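Local coordinates for protein imidazolonepropionase (Unidentified, PDB 2Q09) that hydrolyses a carbon-nitrogen bond of imidazolone-5-propanoate to give N-formimidoyl-L-glutamate, the third step of histidine degradation, at a metal-dependent active site, at residues 398-402 and 403-407. Residues are numbered along the deposited sequence; the frame is centred on the assembly and turned at random.
Sequences RVVNG and EETLH
Arg398 and Thr405 meet across the open end of a short hairpin, and the arginine side chain can be followed outward past a single hydroxyl. Its CB lies 3.3 Å from Thr405 OG1. With CG anti to the backbone N (chi1 177°) and the chain extended as far as NE, CG and then CD pass the same oxygen at a slant, CD at 3.5 Å. The guanidinium then brings NH1 back to it: NH1 donates to Thr405 OG1 at 2.8 Å, the oxygen lying near the guanidinium plane, at the group's edge. NH2 donates beyond the hairpin to Val135 O and Pro166 O, and with both ends of the guanidinium held its rotation is probably fixed. Thr405 OG1 in turn donates to Arg398 O at 2.7 Å, from above the carbonyl plane, while Thr405 N approaches that oxygen nearly end-on, at 2.9 Å. One carbonyl thus accepts twice from one residue, and the hydroxyl links the backbone of Arg398 to its own side chain, a case of a hydroxyl serving as donor and acceptor at once. The hairpin itself is a tight two-residue one, with a type I' turn from Val400 to Glu403; Val400 and Glu403 form the hydrogen-bonded antiparallel pair, and Val399 and Glu404 the non-hydrogen-bonded pair that follows. Gly402 suits the turn, since a CB at its backbone angles would press on the preceding carbonyl. Strand 395-400 pairs on its other edge with strand 375-378, away from the metal site. A valine in place of Thr405 would probably leave NH1 without this acceptor and take from Arg398 O the hydroxyl donor. Beside the hydroxyl, Thr405 CG2 rests against Val400 CG2 at 4.1 Å, a looser aliphatic contact on the turn side.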
loop_
_atom_site.group_PDB
_atom_site.type_symbol
_atom_site.label_atom_id
_atom_site.label_comp_id
_atom_site.label_asym_id
_atom_site.label_seq_id
_atom_site.Cartn_x
_atom_site.Cartn_y
_atom_site.Cartn_z
ATOM N N ARG A 398 17.511 8.693 -4.813
ATOM C CA ARG A 398 16.431 8.129 -4.008
ATOM C C ARG A 398 16.896 8.163 -2.563
ATOM O O ARG A 398 17.737 7.366 -2.151
ATOM C CB ARG A 398 16.123 6.685 -4.439
ATOM C CG ARG A 398 15.044 5.995 -3.601
ATOM C CD ARG A 398 14.721 4.604 -4.167
ATOM N NE ARG A 398 13.772 3.888 -3.322
ATOM C CZ ARG A 398 14.095 3.273 -2.191
ATOM N NH1 ARG A 398 15.355 3.270 -1.760
ATOM N NH2 ARG A 398 13.156 2.675 -1.477
ATOM N N VAL A 399 16.340 9.096 -1.797
ATOM C CA VAL A 399 16.721 9.283 -0.408
ATOM C C VAL A 399 15.701 8.752 0.585
ATOM O O VAL A 399 14.514 9.078 0.511
ATOM C CB VAL A 399 16.966 10.779 -0.122
ATOM C CG1 VAL A 399 17.282 10.988 1.354
ATOM C CG2 VAL A 399 18.108 11.280 -0.979
ATOM N N VAL A 400 16.180 7.928 1.517
ATOM C CA VAL A 400 15.335 7.352 2.551
ATOM C C VAL A 400 16.008 7.625 3.895
ATOM O O VAL A 400 17.175 7.282 4.097
ATOM C CB VAL A 400 15.155 5.830 2.335
ATOM C CG1 VAL A 400 14.354 5.228 3.469
ATOM C CG2 VAL A 400 14.455 5.584 0.995
ATOM N N ASN A 401 15.269 8.253 4.800
ATOM C CA ASN A 401 15.768 8.614 6.120
ATOM C C ASN A 401 17.020 9.478 6.008
ATOM O O ASN A 401 17.941 9.374 6.818
ATOM C CB ASN A 401 16.071 7.369 6.952
ATOM C CG ASN A 401 16.028 7.650 8.447
ATOM O OD1 ASN A 401 17.036 7.547 9.149
ATOM N ND2 ASN A 401 14.853 8.024 8.935
ATOM N N GLY A 402 17.049 10.321 4.981
ATOM C CA GLY A 402 18.178 11.208 4.778
ATOM C C GLY A 402 19.402 10.617 4.108
ATOM O O GLY A 402 20.404 11.310 3.947
ATOM N N GLU A 403 19.353 9.347 3.712
ATOM C CA GLU A 403 20.518 8.745 3.070
ATOM C C GLU A 403 20.268 8.282 1.643
ATOM O O GLU A 403 19.221 7.715 1.337
ATOM C CB GLU A 403 21.034 7.566 3.900
ATOM C CG GLU A 403 21.477 7.957 5.292
ATOM C CD GLU A 403 22.680 7.174 5.754
ATOM O OE1 GLU A 403 23.749 7.306 5.124
ATOM O OE2 GLU A 403 22.557 6.428 6.745
ATOM N N GLU A 404 21.249 8.533 0.776
ATOM C CA GLU A 404 21.163 8.136 -0.625
ATOM C C GLU A 404 21.092 6.616 -0.703
ATOM O O GLU A 404 21.789 5.918 0.031
ATOM C CB GLU A 404 22.388 8.641 -1.392
ATOM C CG GLU A 404 22.451 8.174 -2.837
ATOM C CD GLU A 404 21.289 8.689 -3.667
ATOM O OE1 GLU A 404 21.261 9.895 -3.978
ATOM O OE2 GLU A 404 20.397 7.885 -4.003
ATOM N N THR A 405 20.254 6.095 -1.601
ATOM C CA THR A 405 20.098 4.648 -1.732
ATOM C C THR A 405 20.404 4.048 -3.103
ATOM O O THR A 405 20.394 2.826 -3.249
ATOM C CB THR A 405 18.674 4.194 -1.355
ATOM O OG1 THR A 405 17.745 4.680 -2.334
ATOM C CG2 THR A 405 18.291 4.723 0.022
ATOM N N LEU A 406 20.664 4.867 -4.116
ATOM C CA LEU A 406 20.967 4.271 -5.414
ATOM C C LEU A 406 22.353 3.653 -5.392
ATOM O O LEU A 406 22.591 2.655 -6.057
ATOM C CB LEU A 406 20.850 5.289 -6.558
ATOM C CG LEU A 406 19.418 5.650 -6.973
ATOM C CD1 LEU A 406 18.575 4.394 -7.203
ATOM C CD2 LEU A 406 18.809 6.471 -5.882
ATOM N N HIS A 407 23.262 4.244 -4.622
ATOM C CA HIS A 407 24.620 3.723 -4.488
ATOM C C HIS A 407 25.368 4.326 -3.304
ATOM O O HIS A 407 24.721 5.008 -2.484
ATOM C CB HIS A 407 25.423 3.940 -5.780
ATOM C CG HIS A 407 25.097 2.958 -6.860
ATOM N ND1 HIS A 407 24.872 1.620 -6.604
ATOM C CD2 HIS A 407 24.967 3.112 -8.199
ATOM C CE1 HIS A 407 24.616 0.994 -7.739
ATOM N NE2 HIS A 407 24.667 1.876 -8.724
#